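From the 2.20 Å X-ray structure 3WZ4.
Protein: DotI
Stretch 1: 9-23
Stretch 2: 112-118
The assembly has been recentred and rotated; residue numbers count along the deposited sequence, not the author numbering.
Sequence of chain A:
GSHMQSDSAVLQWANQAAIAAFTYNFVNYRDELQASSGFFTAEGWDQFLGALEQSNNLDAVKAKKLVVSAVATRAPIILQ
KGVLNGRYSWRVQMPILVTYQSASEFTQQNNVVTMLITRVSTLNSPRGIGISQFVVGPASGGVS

Stretch 1 (9-23) AVLQWANQAAIAAFT
Stretch 2, residues 112-118: VVTMLIT

A helix can pack across a β-strand without a hydrogen bond between them, and DotI offers a compact example. Residues 9-20 are helical, with phi/psi near -62/-43 and i-to-i+4 hydrogen bonds such as Ala 18 N to Ala 14 O at 3.0 Å. Ala 21 follows at -63/-23, Phe 22 at -115/32 and Thr 23 at -128/88, and Thr 23 OG1 donates to Ile 19 O at 2.7 Å. Residues 112-118 form an extended strand, phi -99 to -130° and psi 118 to 147°. The axes approach to 9.9 Å, and their N-to-C directions diverge by 123°, so the chains run obliquely against each other. Register is set by Ala 14 CA to Met 115 CA at 7.7 Å and Ala 18 CA to Val 113 CA at 6.9 Å.

Strand alternation directs Val 113, Met 115 and Ile 117 toward the helix, where Val 10, Ala 14 and Ala 18, spaced four residues apart, also point toward the strand. Ile 117 (chi1 m, chi2 t) has the most area covered, 77 Å²: its CD1 lies 4.0 Å from Val 10 CG1 (chi1 t), 3.7 Å from Ala 14 CB and 3.7 Å from Trp 13 CZ3. Trp 13 starts sideways, but its t rotamer, with chi2 87°, brings the indole edge to that methyl.

Met 115, a selenomethionine in m, t, m, curls its CE to 3.6 Å from Ala 14 CB and 4.0 Å from Ala 18 CB; CE also sits 3.4 Å from Ala 14 O. Val 113 (t) places CG1 4.3 Å from Ala 18 CB and CG2 4.3 Å from Phe 22 CE2, whose ring is set by chi1 -70° and chi2 -87°. No hydrogen bond crosses the 328 Å² interface; dispersion and exclusion of water suit its apolar surfaces.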

# COMPACT_ATOMS: atom_id res chain seq x y z
N ALA A 9 -13.09 -9.89 2.24
CA ALA A 9 -12.60 -9.03 3.32
C ALA A 9 -11.15 -8.63 3.08
O ALA A 9 -10.79 -7.46 3.22
CB ALA A 9 -12.73 -9.73 4.66
N VAL A 10 -10.32 -9.61 2.72
CA VAL A 10 -8.91 -9.35 2.44
C VAL A 10 -8.75 -8.37 1.28
O VAL A 10 -7.87 -7.52 1.30
CB VAL A 10 -8.16 -10.66 2.12
CG1 VAL A 10 -6.76 -10.35 1.61
CG2 VAL A 10 -8.11 -11.57 3.34
N LEU A 11 -9.61 -8.49 0.28
CA LEU A 11 -9.58 -7.59 -0.87
C LEU A 11 -9.89 -6.14 -0.47
O LEU A 11 -9.12 -5.23 -0.76
CB LEU A 11 -10.52 -8.07 -1.96
CG LEU A 11 -10.04 -9.29 -2.75
CD1 LEU A 11 -11.20 -10.03 -3.40
CD2 LEU A 11 -9.01 -8.89 -3.79
N GLN A 12 -11.03 -5.94 0.19
CA GLN A 12 -11.40 -4.60 0.65
C GLN A 12 -10.27 -3.99 1.45
O GLN A 12 -9.94 -2.81 1.30
CB GLN A 12 -12.68 -4.64 1.49
CG GLN A 12 -13.92 -5.07 0.73
CD GLN A 12 -15.20 -4.61 1.41
OE1 GLN A 12 -15.24 -3.54 2.03
NE2 GLN A 12 -16.25 -5.42 1.31
N TRP A 13 -9.65 -4.80 2.30
CA TRP A 13 -8.53 -4.37 3.12
C TRP A 13 -7.33 -3.96 2.28
O TRP A 13 -6.70 -2.92 2.52
CB TRP A 13 -8.15 -5.47 4.10
CG TRP A 13 -7.12 -5.08 5.11
CD1 TRP A 13 -7.33 -4.48 6.31
CD2 TRP A 13 -5.70 -5.29 5.00
NE1 TRP A 13 -6.13 -4.29 6.96
CE2 TRP A 13 -5.12 -4.78 6.18
CE3 TRP A 13 -4.87 -5.84 4.03
CZ2 TRP A 13 -3.75 -4.81 6.41
CZ3 TRP A 13 -3.51 -5.88 4.26
CH2 TRP A 13 -2.96 -5.36 5.44
N ALA A 14 -6.99 -4.78 1.28
CA ALA A 14 -5.88 -4.50 0.39
C ALA A 14 -6.12 -3.20 -0.38
O ALA A 14 -5.19 -2.44 -0.64
CB ALA A 14 -5.66 -5.66 -0.58
N ASN A 15 -7.38 -2.96 -0.73
CA ASN A 15 -7.78 -1.73 -1.39
C ASN A 15 -7.47 -0.52 -0.51
O ASN A 15 -6.92 0.47 -0.99
CB ASN A 15 -9.28 -1.77 -1.71
CG ASN A 15 -9.74 -0.59 -2.54
OD1 ASN A 15 -9.07 0.44 -2.61
ND2 ASN A 15 -10.90 -0.73 -3.18
N GLN A 16 -7.80 -0.62 0.77
CA GLN A 16 -7.55 0.46 1.72
C GLN A 16 -6.06 0.73 1.87
O GLN A 16 -5.62 1.87 1.82
CB GLN A 16 -8.13 0.12 3.09
CG GLN A 16 -9.61 -0.25 3.08
CD GLN A 16 -10.09 -0.73 4.44
OE1 GLN A 16 -10.78 -1.75 4.54
NE2 GLN A 16 -9.74 0.00 5.49
N ALA A 17 -5.28 -0.34 2.05
CA ALA A 17 -3.84 -0.22 2.26
C ALA A 17 -3.15 0.42 1.06
O ALA A 17 -2.26 1.26 1.22
CB ALA A 17 -3.23 -1.59 2.57
N ALA A 18 -3.56 0.02 -0.14
CA ALA A 18 -2.98 0.55 -1.37
C ALA A 18 -3.24 2.05 -1.49
O ALA A 18 -2.34 2.82 -1.77
CB ALA A 18 -3.54 -0.19 -2.59
N ILE A 19 -4.49 2.45 -1.26
CA ILE A 19 -4.87 3.85 -1.33
C ILE A 19 -4.16 4.68 -0.26
O ILE A 19 -3.67 5.78 -0.53
CB ILE A 19 -6.39 4.04 -1.21
CG1 ILE A 19 -7.12 3.27 -2.31
CG2 ILE A 19 -6.76 5.52 -1.25
CD1 ILE A 19 -6.75 3.72 -3.71
N ALA A 20 -4.11 4.15 0.96
CA ALA A 20 -3.47 4.84 2.07
C ALA A 20 -2.01 5.17 1.75
O ALA A 20 -1.51 6.24 2.11
CB ALA A 20 -3.56 4.01 3.34
N ALA A 21 -1.33 4.25 1.07
CA ALA A 21 0.07 4.44 0.72
C ALA A 21 0.28 5.63 -0.22
O ALA A 21 1.37 6.19 -0.29
CB ALA A 21 0.64 3.18 0.10
N PHE A 22 -0.77 6.02 -0.94
CA PHE A 22 -0.67 7.14 -1.87
C PHE A 22 -1.55 8.30 -1.44
O PHE A 22 -2.06 9.05 -2.27
CB PHE A 22 -1.01 6.70 -3.29
CG PHE A 22 0.02 5.80 -3.91
CD1 PHE A 22 1.11 6.34 -4.57
CD2 PHE A 22 -0.08 4.43 -3.81
CE1 PHE A 22 2.07 5.52 -5.14
CE2 PHE A 22 0.87 3.60 -4.37
CZ PHE A 22 1.95 4.15 -5.04
N THR A 23 -1.73 8.45 -0.13
CA THR A 23 -2.54 9.54 0.42
C THR A 23 -1.75 10.29 1.48
O THR A 23 -1.82 9.97 2.66
CB THR A 23 -3.86 9.01 1.01
OG1 THR A 23 -4.56 8.24 0.03
CG2 THR A 23 -4.75 10.16 1.47
N VAL A 112 -0.08 0.02 -11.13
CA VAL A 112 -0.63 -1.24 -10.65
C VAL A 112 0.09 -1.63 -9.37
O VAL A 112 1.31 -1.73 -9.33
CB VAL A 112 -0.46 -2.36 -11.68
CG1 VAL A 112 -1.23 -3.60 -11.24
CG2 VAL A 112 -0.94 -1.90 -13.04
N VAL A 113 -0.68 -1.83 -8.30
CA VAL A 113 -0.12 -2.25 -7.03
C VAL A 113 -0.28 -3.76 -6.86
O VAL A 113 -1.36 -4.31 -7.07
CB VAL A 113 -0.79 -1.54 -5.84
CG1 VAL A 113 -0.20 -2.01 -4.53
CG2 VAL A 113 -0.65 -0.03 -5.98
N THR A 114 0.81 -4.43 -6.51
CA THR A 114 0.75 -5.86 -6.24
C THR A 114 1.24 -6.13 -4.83
O THR A 114 2.34 -5.74 -4.45
CB THR A 114 1.58 -6.67 -7.26
OG1 THR A 114 1.28 -6.21 -8.58
CG2 THR A 114 1.25 -8.15 -7.15
N MSE A 115 0.40 -6.79 -4.04
CA MSE A 115 0.69 -7.03 -2.64
C MSE A 115 0.67 -8.51 -2.29
O MSE A 115 -0.19 -9.26 -2.76
CB MSE A 115 -0.33 -6.30 -1.75
CG MSE A 115 -0.29 -4.78 -1.85
SE MSE A 115 -1.90 -3.93 -1.12
CE MSE A 115 -3.10 -4.21 -2.64
N LEU A 116 1.64 -8.93 -1.49
CA LEU A 116 1.58 -10.25 -0.87
C LEU A 116 1.06 -10.06 0.55
O LEU A 116 1.67 -9.37 1.36
CB LEU A 116 2.95 -10.93 -0.86
CG LEU A 116 3.02 -12.28 -0.16
CD1 LEU A 116 2.11 -13.29 -0.84
CD2 LEU A 116 4.45 -12.80 -0.09
N ILE A 117 -0.09 -10.66 0.84
CA ILE A 117 -0.71 -10.52 2.15
C ILE A 117 -0.69 -11.85 2.88
O ILE A 117 -1.03 -12.89 2.31
CB ILE A 117 -2.16 -10.00 2.02
CG1 ILE A 117 -2.16 -8.59 1.44
CG2 ILE A 117 -2.87 -10.05 3.37
CD1 ILE A 117 -3.54 -8.01 1.26
N THR A 118 -0.27 -11.83 4.14
CA THR A 118 -0.17 -13.05 4.93
C THR A 118 -0.85 -12.94 6.28
O THR A 118 -0.89 -11.87 6.89
CB THR A 118 1.30 -13.46 5.15
OG1 THR A 118 1.95 -12.48 5.97
CG2 THR A 118 2.03 -13.56 3.82